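Local coordinates for integron cassette protein Vpc_cass2 (Vibrio paracholerae, PDB 3JRT) that is of unknown function but forms an all-helical dimer encoded by a mobile integron gene cassette, at residues 50-55 / 68-73; 44-49 / 158-163; 74-79 / 125-130; 57-60 / 66-69. One frame throughout, in Å; residues are numbered along the deposited sequence.

Contact 1 (50-55 / 68-73)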
# COMPACT_ATOMS: atom_id res chain seq x y z
N LYS A 50 5.52 4.15 -13.28
CA LYS A 50 6.14 4.50 -14.55
C LYS A 50 6.86 3.35 -15.22
O LYS A 50 6.77 3.21 -16.44
CB LYS A 50 7.01 5.75 -14.40
CG LYS A 50 6.12 6.99 -14.36
CD LYS A 50 6.80 8.20 -13.74
CE LYS A 50 7.97 8.64 -14.55
NZ LYS A 50 8.38 10.03 -14.15
N ASP A 51 7.55 2.52 -14.45
CA ASP A 51 8.20 1.34 -15.01
C ASP A 51 7.18 0.47 -15.74
O ASP A 51 7.39 0.11 -16.90
CB ASP A 51 8.91 0.52 -13.92
CG ASP A 51 10.21 1.15 -13.47
OD1 ASP A 51 10.62 2.15 -14.10
OD2 ASP A 51 10.81 0.65 -12.49
N TYR A 52 6.08 0.15 -15.08
CA TYR A 52 5.07 -0.72 -15.68
C TYR A 52 4.32 -0.06 -16.84
O TYR A 52 4.00 -0.72 -17.83
CB TYR A 52 4.11 -1.31 -14.63
CG TYR A 52 4.77 -2.45 -13.89
CD1 TYR A 52 5.49 -2.23 -12.72
CD2 TYR A 52 4.71 -3.75 -14.39
CE1 TYR A 52 6.12 -3.27 -12.07
CE2 TYR A 52 5.34 -4.80 -13.73
CZ TYR A 52 6.04 -4.55 -12.58
OH TYR A 52 6.67 -5.59 -11.93
N GLU A 53 4.08 1.24 -16.74
CA GLU A 53 3.47 1.96 -17.84
C GLU A 53 4.38 1.96 -19.07
O GLU A 53 3.93 2.19 -20.18
CB GLU A 53 3.11 3.39 -17.43
CG GLU A 53 1.82 3.46 -16.62
CD GLU A 53 0.63 2.88 -17.38
OE1 GLU A 53 0.30 3.41 -18.47
OE2 GLU A 53 0.02 1.90 -16.90
N GLY A 54 5.66 1.70 -18.86
CA GLY A 54 6.60 1.63 -19.97
C GLY A 54 6.51 0.31 -20.70
O GLY A 54 7.23 0.06 -21.66
N LYS A 55 5.64 -0.58 -20.23
CA LYS A 55 5.45 -1.87 -20.90
C LYS A 55 4.13 -1.85 -21.67
O LYS A 55 3.08 -2.23 -21.15
CB LYS A 55 5.50 -3.02 -19.89
CG LYS A 55 6.84 -3.09 -19.18
CD LYS A 55 6.85 -4.05 -18.00
CE LYS A 55 8.22 -4.00 -17.32
NZ LYS A 55 8.29 -4.83 -16.09
N GLN A 68 -4.77 -2.66 -13.81
CA GLN A 68 -5.48 -1.98 -12.74
C GLN A 68 -4.87 -2.30 -11.36
O GLN A 68 -4.82 -1.45 -10.47
CB GLN A 68 -6.97 -2.35 -12.75
CG GLN A 68 -7.78 -1.61 -13.77
CD GLN A 68 -9.25 -2.10 -13.85
OE1 GLN A 68 -9.98 -1.76 -14.79
NE2 GLN A 68 -9.67 -2.91 -12.87
N CYS A 69 -4.43 -3.53 -11.19
CA CYS A 69 -3.89 -3.94 -9.90
C CYS A 69 -2.60 -3.19 -9.59
O CYS A 69 -2.35 -2.81 -8.45
CB CYS A 69 -3.68 -5.46 -9.86
SG CYS A 69 -5.22 -6.38 -9.72
N ILE A 70 -1.80 -2.97 -10.63
CA ILE A 70 -0.58 -2.19 -10.51
C ILE A 70 -0.89 -0.75 -10.11
O ILE A 70 -0.25 -0.17 -9.23
CB ILE A 70 0.25 -2.21 -11.81
CG1 ILE A 70 0.76 -3.62 -12.08
CG2 ILE A 70 1.44 -1.27 -11.72
CD1 ILE A 70 1.25 -3.84 -13.51
N TRP A 71 -1.87 -0.15 -10.79
CA TRP A 71 -2.31 1.20 -10.47
C TRP A 71 -2.81 1.30 -9.04
O TRP A 71 -2.49 2.26 -8.34
CB TRP A 71 -3.36 1.72 -11.49
CG TRP A 71 -2.70 2.18 -12.75
CD1 TRP A 71 -2.15 1.39 -13.72
CD2 TRP A 71 -2.46 3.53 -13.14
NE1 TRP A 71 -1.59 2.18 -14.70
CE2 TRP A 71 -1.77 3.49 -14.37
CE3 TRP A 71 -2.75 4.77 -12.57
CZ2 TRP A 71 -1.40 4.65 -15.06
CZ3 TRP A 71 -2.35 5.92 -13.23
CH2 TRP A 71 -1.70 5.85 -14.47
N ARG A 72 -3.61 0.34 -8.59
CA ARG A 72 -4.06 0.42 -7.19
C ARG A 72 -2.86 0.29 -6.24
O ARG A 72 -2.74 1.07 -5.29
CB ARG A 72 -5.14 -0.61 -6.86
CG ARG A 72 -6.44 -0.44 -7.64
CD ARG A 72 -7.57 -1.22 -6.99
NE ARG A 72 -7.28 -2.66 -6.90
CZ ARG A 72 -7.57 -3.53 -7.86
NH1 ARG A 72 -8.13 -3.13 -9.00
NH2 ARG A 72 -7.28 -4.81 -7.70
N LEU A 73 -1.98 -0.67 -6.50
CA LEU A 73 -0.80 -0.84 -5.65
C LEU A 73 -0.10 0.50 -5.45
O LEU A 73 0.18 0.88 -4.33
CB LEU A 73 0.19 -1.86 -6.24
CG LEU A 73 1.54 -1.99 -5.50
CD1 LEU A 73 1.30 -2.52 -4.08
CD2 LEU A 73 2.50 -2.92 -6.22

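Contact 2 (44-49 / 158-163)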
# COMPACT_ATOMS: atom_id res chain seq x y z
N ILE A 44 9.27 5.72 -4.79
CA ILE A 44 9.25 4.38 -5.35
C ILE A 44 7.89 4.03 -6.00
O ILE A 44 7.84 3.38 -7.04
CB ILE A 44 9.68 3.31 -4.33
CG1 ILE A 44 9.92 1.99 -5.05
CG2 ILE A 44 8.62 3.12 -3.24
CD1 ILE A 44 11.13 2.02 -5.96
N ALA A 45 6.80 4.46 -5.40
CA ALA A 45 5.47 4.26 -5.95
C ALA A 45 5.35 4.85 -7.37
O ALA A 45 4.80 4.23 -8.27
CB ALA A 45 4.42 4.85 -5.02
N VAL A 46 5.89 6.05 -7.55
CA VAL A 46 5.90 6.72 -8.85
C VAL A 46 6.80 5.97 -9.84
O VAL A 46 6.40 5.73 -10.98
CB VAL A 46 6.38 8.20 -8.71
CG1 VAL A 46 6.68 8.82 -10.09
CG2 VAL A 46 5.34 9.01 -7.98
N THR A 47 8.00 5.59 -9.38
CA THR A 47 8.96 4.86 -10.21
C THR A 47 8.39 3.52 -10.69
O THR A 47 8.45 3.17 -11.86
CB THR A 47 10.29 4.60 -9.47
OG1 THR A 47 10.92 5.83 -9.15
CG2 THR A 47 11.23 3.76 -10.34
N VAL A 48 7.84 2.76 -9.76
CA VAL A 48 7.24 1.48 -10.13
C VAL A 48 6.13 1.65 -11.17
O VAL A 48 6.09 0.93 -12.16
CB VAL A 48 6.66 0.78 -8.89
CG1 VAL A 48 5.79 -0.40 -9.32
CG2 VAL A 48 7.81 0.29 -7.99
N LEU A 49 5.25 2.62 -10.94
CA LEU A 49 4.11 2.86 -11.81
C LEU A 49 4.59 3.21 -13.21
O LEU A 49 4.17 2.63 -14.19
CB LEU A 49 3.25 3.99 -11.24
CG LEU A 49 1.95 4.27 -11.98
CD1 LEU A 49 1.22 2.96 -12.31
CD2 LEU A 49 1.06 5.21 -11.16
N GLU A 158 1.20 14.85 -15.16
CA GLU A 158 1.22 16.07 -14.37
C GLU A 158 1.32 15.73 -12.89
O GLU A 158 2.26 16.15 -12.21
CB GLU A 158 -0.03 16.90 -14.65
CG GLU A 158 0.01 18.32 -14.10
CD GLU A 158 -1.10 19.22 -14.69
OE1 GLU A 158 -1.67 18.86 -15.75
OE2 GLU A 158 -1.40 20.28 -14.09
N PHE A 159 0.36 14.97 -12.40
CA PHE A 159 0.33 14.61 -11.00
C PHE A 159 1.58 13.82 -10.58
O PHE A 159 2.19 14.10 -9.56
CB PHE A 159 -0.92 13.84 -10.65
CG PHE A 159 -1.12 13.65 -9.18
CD1 PHE A 159 -1.58 14.70 -8.40
CD2 PHE A 159 -0.83 12.45 -8.58
CE1 PHE A 159 -1.76 14.53 -7.05
CE2 PHE A 159 -1.01 12.28 -7.24
CZ PHE A 159 -1.48 13.32 -6.47
N LEU A 160 1.96 12.84 -11.39
CA LEU A 160 3.16 12.07 -11.06
C LEU A 160 4.39 12.99 -10.96
O LEU A 160 5.19 12.87 -10.03
CB LEU A 160 3.41 10.97 -12.10
CG LEU A 160 2.43 9.80 -12.11
CD1 LEU A 160 2.86 8.71 -13.10
CD2 LEU A 160 2.25 9.19 -10.71
N ASP A 161 4.54 13.91 -11.91
CA ASP A 161 5.68 14.82 -11.91
C ASP A 161 5.62 15.75 -10.72
O ASP A 161 6.64 16.18 -10.19
CB ASP A 161 5.73 15.64 -13.20
CG ASP A 161 6.48 14.94 -14.30
OD1 ASP A 161 6.98 13.82 -14.06
OD2 ASP A 161 6.57 15.49 -15.41
N TRP A 162 4.40 16.06 -10.29
CA TRP A 162 4.17 16.87 -9.12
C TRP A 162 4.58 16.14 -7.84
O TRP A 162 5.02 16.76 -6.88
CB TRP A 162 2.70 17.27 -9.05
CG TRP A 162 2.33 18.12 -7.88
CD1 TRP A 162 2.45 19.49 -7.77
CD2 TRP A 162 1.73 17.68 -6.66
NE1 TRP A 162 1.97 19.91 -6.56
CE2 TRP A 162 1.52 18.82 -5.85
CE3 TRP A 162 1.33 16.43 -6.17
CZ2 TRP A 162 0.94 18.75 -4.59
CZ3 TRP A 162 0.77 16.36 -4.91
CH2 TRP A 162 0.59 17.52 -4.13
N ILE A 163 4.40 14.82 -7.81
CA ILE A 163 4.86 14.03 -6.68
C ILE A 163 6.37 13.91 -6.73
O ILE A 163 7.08 14.30 -5.81
CB ILE A 163 4.31 12.60 -6.71
CG1 ILE A 163 2.78 12.58 -6.58
CG2 ILE A 163 4.95 11.77 -5.59
CD1 ILE A 163 2.29 13.06 -5.24

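Contact 3 (74-79 / 125-130)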
# COMPACT_ATOMS: atom_id res chain seq x y z
N CYS A 74 0.19 1.20 -6.55
CA CYS A 74 0.98 2.42 -6.46
C CYS A 74 0.17 3.61 -5.97
O CYS A 74 0.61 4.41 -5.12
CB CYS A 74 1.67 2.72 -7.79
SG CYS A 74 2.81 1.39 -8.31
N VAL A 75 -1.04 3.74 -6.48
CA VAL A 75 -1.89 4.82 -6.06
C VAL A 75 -2.24 4.77 -4.55
O VAL A 75 -2.17 5.78 -3.86
CB VAL A 75 -3.14 4.89 -6.94
CG1 VAL A 75 -4.26 5.72 -6.30
CG2 VAL A 75 -2.75 5.40 -8.34
N TYR A 76 -2.61 3.59 -4.05
CA TYR A 76 -2.89 3.47 -2.62
C TYR A 76 -1.69 3.95 -1.78
O TYR A 76 -1.83 4.63 -0.77
CB TYR A 76 -3.27 2.04 -2.25
CG TYR A 76 -4.68 1.66 -2.67
CD1 TYR A 76 -5.60 2.64 -2.99
CD2 TYR A 76 -5.09 0.33 -2.74
CE1 TYR A 76 -6.89 2.32 -3.37
CE2 TYR A 76 -6.39 -0.00 -3.14
CZ TYR A 76 -7.28 1.01 -3.45
OH TYR A 76 -8.57 0.72 -3.83
N SER A 77 -0.49 3.61 -2.23
CA SER A 77 0.67 3.98 -1.46
C SER A 77 0.84 5.51 -1.51
O SER A 77 1.07 6.17 -0.50
CB SER A 77 1.91 3.25 -2.00
OG SER A 77 3.06 3.65 -1.28
N ILE A 78 0.75 6.07 -2.71
CA ILE A 78 0.77 7.53 -2.86
C ILE A 78 -0.27 8.24 -1.97
O ILE A 78 0.05 9.19 -1.28
CB ILE A 78 0.59 7.93 -4.33
CG1 ILE A 78 1.84 7.52 -5.12
CG2 ILE A 78 0.26 9.43 -4.46
CD1 ILE A 78 1.63 7.55 -6.63
N VAL A 79 -1.51 7.76 -1.97
CA VAL A 79 -2.52 8.47 -1.18
C VAL A 79 -2.28 8.32 0.32
O VAL A 79 -2.44 9.27 1.08
CB VAL A 79 -4.00 8.14 -1.61
CG1 VAL A 79 -4.19 8.47 -3.11
CG2 VAL A 79 -4.38 6.68 -1.30
N ASN A 125 -8.90 6.39 2.60
CA ASN A 125 -9.90 5.87 3.52
C ASN A 125 -10.45 4.51 3.14
O ASN A 125 -10.59 3.63 3.99
CB ASN A 125 -11.03 6.88 3.68
CG ASN A 125 -10.62 8.07 4.52
OD1 ASN A 125 -9.62 7.99 5.24
ND2 ASN A 125 -11.38 9.16 4.45
N HIS A 126 -10.76 4.33 1.86
CA HIS A 126 -11.28 3.06 1.39
C HIS A 126 -10.24 1.97 1.56
O HIS A 126 -10.52 0.90 2.09
CB HIS A 126 -11.66 3.17 -0.08
CG HIS A 126 -11.72 1.85 -0.78
ND1 HIS A 126 -12.76 0.96 -0.61
CD2 HIS A 126 -10.88 1.28 -1.67
CE1 HIS A 126 -12.55 -0.11 -1.36
NE2 HIS A 126 -11.42 0.06 -2.03
N CYS A 127 -9.03 2.27 1.09
CA CYS A 127 -7.94 1.31 1.04
C CYS A 127 -7.56 0.82 2.43
O CYS A 127 -7.13 -0.30 2.60
CB CYS A 127 -6.70 1.97 0.42
SG CYS A 127 -5.21 1.05 0.79
N VAL A 128 -7.70 1.69 3.40
CA VAL A 128 -7.24 1.44 4.75
C VAL A 128 -8.36 0.95 5.68
O VAL A 128 -8.09 0.33 6.69
CB VAL A 128 -6.63 2.74 5.28
CG1 VAL A 128 -6.97 2.95 6.74
CG2 VAL A 128 -5.14 2.78 5.02
N ALA A 129 -9.61 1.22 5.33
CA ALA A 129 -10.73 0.89 6.21
C ALA A 129 -10.82 -0.60 6.54
O ALA A 129 -10.35 -1.46 5.80
CB ALA A 129 -12.05 1.39 5.63
N HIS A 130 -11.45 -0.89 7.67
CA HIS A 130 -11.71 -2.25 8.09
C HIS A 130 -12.85 -2.76 7.22
O HIS A 130 -13.70 -1.98 6.82
CB HIS A 130 -12.11 -2.24 9.56
CG HIS A 130 -12.38 -3.60 10.13
ND1 HIS A 130 -13.50 -4.33 9.81
CD2 HIS A 130 -11.68 -4.35 11.02
CE1 HIS A 130 -13.48 -5.48 10.46
NE2 HIS A 130 -12.39 -5.51 11.21

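Contact 4 (57-60 / 66-69)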
# COMPACT_ATOMS: atom_id res chain seq x y z
N PHE A 57 2.50 -3.55 -23.80
CA PHE A 57 1.57 -4.67 -23.88
C PHE A 57 0.57 -4.70 -22.72
O PHE A 57 -0.51 -5.29 -22.84
CB PHE A 57 2.31 -6.01 -24.02
CG PHE A 57 3.00 -6.45 -22.77
CD1 PHE A 57 2.36 -7.30 -21.88
CD2 PHE A 57 4.29 -6.03 -22.49
CE1 PHE A 57 2.99 -7.71 -20.72
CE2 PHE A 57 4.93 -6.44 -21.34
CZ PHE A 57 4.28 -7.28 -20.44
N LEU A 58 0.91 -4.05 -21.61
CA LEU A 58 0.03 -4.04 -20.45
C LEU A 58 -1.23 -3.20 -20.65
O LEU A 58 -2.15 -3.25 -19.84
CB LEU A 58 0.77 -3.61 -19.18
CG LEU A 58 1.71 -4.70 -18.67
CD1 LEU A 58 2.44 -4.27 -17.40
CD2 LEU A 58 0.93 -6.02 -18.46
N ARG A 59 -1.28 -2.45 -21.75
CA ARG A 59 -2.47 -1.66 -22.06
C ARG A 59 -3.48 -2.43 -22.92
O ARG A 59 -4.51 -1.89 -23.32
CB ARG A 59 -2.08 -0.33 -22.73
CG ARG A 59 -1.44 0.66 -21.77
CD ARG A 59 -0.85 1.85 -22.50
NE ARG A 59 -0.01 2.65 -21.62
CZ ARG A 59 0.64 3.75 -22.01
NH1 ARG A 59 0.53 4.17 -23.27
NH2 ARG A 59 1.39 4.42 -21.15
N GLU A 60 -3.16 -3.69 -23.21
CA GLU A 60 -4.06 -4.53 -23.99
C GLU A 60 -5.19 -5.07 -23.12
O GLU A 60 -5.04 -5.19 -21.90
CB GLU A 60 -3.29 -5.66 -24.65
CG GLU A 60 -2.38 -5.17 -25.75
CD GLU A 60 -1.49 -6.26 -26.29
OE1 GLU A 60 -1.64 -7.41 -25.85
OE2 GLU A 60 -0.64 -5.96 -27.15
N LYS A 66 -4.74 -6.92 -14.49
CA LYS A 66 -3.39 -6.83 -13.96
C LYS A 66 -2.96 -5.37 -13.93
O LYS A 66 -2.49 -4.87 -12.92
CB LYS A 66 -2.41 -7.65 -14.79
CG LYS A 66 -0.96 -7.32 -14.45
CD LYS A 66 -0.00 -8.31 -15.09
CE LYS A 66 1.44 -7.98 -14.69
NZ LYS A 66 2.40 -9.01 -15.16
N ARG A 67 -3.15 -4.68 -15.05
CA ARG A 67 -2.77 -3.28 -15.09
C ARG A 67 -3.46 -2.47 -13.99
O ARG A 67 -2.83 -1.69 -13.31
CB ARG A 67 -3.05 -2.68 -16.47
CG ARG A 67 -2.56 -1.27 -16.62
CD ARG A 67 -2.63 -0.78 -18.07
NE ARG A 67 -2.19 0.60 -18.17
CZ ARG A 67 -3.01 1.64 -18.09
NH1 ARG A 67 -4.31 1.43 -17.95
NH2 ARG A 67 -2.54 2.87 -18.17
N GLN A 68 -4.77 -2.66 -13.81
CA GLN A 68 -5.48 -1.98 -12.74
C GLN A 68 -4.87 -2.30 -11.36
O GLN A 68 -4.82 -1.45 -10.47
CB GLN A 68 -6.97 -2.35 -12.75
CG GLN A 68 -7.78 -1.61 -13.77
CD GLN A 68 -9.25 -2.10 -13.85
OE1 GLN A 68 -9.98 -1.76 -14.79
NE2 GLN A 68 -9.67 -2.91 -12.87
N CYS A 69 -4.43 -3.53 -11.19
CA CYS A 69 -3.89 -3.94 -9.90
C CYS A 69 -2.60 -3.19 -9.59
O CYS A 69 -2.35 -2.81 -8.45
CB CYS A 69 -3.68 -5.46 -9.86
SG CYS A 69 -5.22 -6.38 -9.72

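Contact 1 (50-55 / 68-73)
Trp71 donates its indole N-H to Glu53 across the two helices. The bond from Trp71 NE1 to Glu53 OE2 is 2.7 Å long, with an N-H...O angle of 156°. On the tryptophan side the acceptor lies close to the ring plane. On the glutamate side the N-H arrives from above the carboxylate plane, well out of it. The two planes are 72° apart. Glu53 reaches the indole edge because its chain bends at chi2 (-58°), and its CG rests 3.8 Å from Trp71 CZ2. The same carboxylate makes salt bridges to Arg67 through OE2 and to Arg59 through OE1, so its rotation is probably well fixed.

The apolar part is Tyr52 against Ile70, crossing at about a right angle. Ile70 CD1 comes to 3.6 Å from Tyr52 CD2, and Ile70 CG2 lies 3.9 Å from Tyr52 CB. The phenol end of Tyr52 serves the dimer: its OH is hydrogen-bonded to Asp51 of the second subunit.

Here the C-terminal end of helix 27-53 meets the early turns of helix 64-91. The Tyr52-Ile70 pair and the Trp71-Glu53 hydrogen bond join the two arms of an antiparallel helical hairpin.

Contact 2 (44-49 / 158-163)
Val46 and Leu160 meet where two helices of this all-helical fold pack roughly antiparallel, at 141°. The axes of the short segments come within 10.1 Å. Val46 and Leu160 have the most surface buried here, and their CA atoms are the nearest pair of the two backbones, 6.4 Å apart. The contact is wholly apolar and buried.

Val46 uses one methyl, CG2, for both of its partners. That methyl stands anti to the carbonyl carbon, which turns it to the short helix 157-163. There it meets Leu160 CD2 at 4.1 Å and also touches Ile163. Leu160 likewise works through a single methyl. Its CD2 serves Val46 and also Leu49, whose CD2 is 4.2 Å away. The leucine side chains cross at about a right angle. The spacing is that of ordinary van der Waals contact.

Two other helices also touch these side chains. Leu49 packs on Trp71 and Cys74 of helix 64-91, and Leu160 on Phe151 of helix 140-151. Helix 157-163 is thus laid against the long helix 27-53 from a distant part of the sequence.

Ile163 completes the set. Its CB-to-CG2 branch faces Val46, while the rest of its chain leads away. The closest approach of the contact is Val46 CG2 to Ile163 CG2, at 3.7 Å.

Contact 3 (74-79 / 125-130)
Tyr76 carries this contact from helix 64-91 and meets Cys127 and His126 near the end of helix 118-128. Two residues earlier, Cys74 turns to helix 27-53.

At Tyr76 the ring receives Cys127 over one face. Cys127 CB sits almost above the ring centre, 3.6 Å from the centroid and 10° off the normal, as a CH-pi contact. The sulfur lies over the same face but nearer the root of the ring. Cys127 SG is 3.9 Å from the centroid and 29° off the normal, a sulfur-aromatic contact, and it comes to 3.6 Å from Tyr76 CG. The SG is anti to the backbone N of Cys127 (chi1 162°), a setting that lays it across the CB end of the tyrosine.

The far end of Tyr76 meets the other partner. Its OH lies at the edge of the His126 imidazole, near that ring's plane, and is 3.2 Å from His126 CD2. His126 also meets the ring of Tyr137, and both Tyr76 and His126 touch Val143 of helix 140-151.

The backbone O of Cys127 accepts a hydrogen bond from Lys84 of the second subunit, so this helix end also belongs to the dimer interface. Within the contact, the ring face of Tyr76 is occupied by a methylene and a thiol sulfur, with no strong polar bond established there. The hold of segment 125-130 on the tyrosine therefore probably comes mostly from shape and dispersion.

Contact 4 (57-60 / 66-69)
The Arg67 guanidinium has Arg59 over one face, through the aliphatic CG. That carbon is 3.7 Å from Arg67 NE and 4.1 Å from Arg67 CZ. The Leu58 carbonyl oxygen approaches the same guanidinium obliquely. The Arg59 guanidinium is turned almost square to that of Arg67, with 80° between the planes, and Arg67 NH2 comes to it obliquely. The ring of Phe57 has Leu58 CG on one face, within its own segment, and meets the ring of His63 edge-to-face.

The two arginines are like charges, with Arg59 NE 4.3 Å from Arg67 NH2. Glu53 is a salt-bridge partner common to both. Its carboxylate probably offsets part of their positive charge.

The aliphatic chain of Arg67 passes the carbonyl oxygen of Leu58. It is extended from CG to NE, with CG anti to the backbone N (chi1 -174°). This places Arg67 CD 3.1 Å from Leu58 O, and Arg67 CB is 3.5 Å from the same oxygen. Leu58 itself is buried. Its CD2 touches the aliphatic part of Lys66, 4.2 Å from Lys66 CD, and the two side chains run obliquely to each other.

The segment 57-60, partly 3-10, belongs to the connection after helix 27-53. It folds back on the first turns of helix 64-91, and Leu58 also reaches Tyr52 and Ile70 of these two helices. Lys66 packs on Ile44 of the second subunit, which places this end of the hairpin beside the dimer partner.

Contacts 1 and 4 are neighbours, with centres about 7 Å apart, and share Gln68 and Cys69. Glu53 of contact 1 joins them: its OE2 is 2.9 Å from Arg67 NE and its OE1 is 3.1 Å from Arg59 NH2. Contact 2 adjoins contact 1 on helix 27-53, where Leu49 CD1 packs 3.7 Å from Trp71 CE2. It also touches contact 3, through Ala45 CB at 3.7 Å from Ile78 CG1. Contact 3 continues helix 64-91 beyond contact 1. Contacts 3 and 4 are the farthest apart, with centres about 20 Å from each other. All four reach the second subunit. No active site is known.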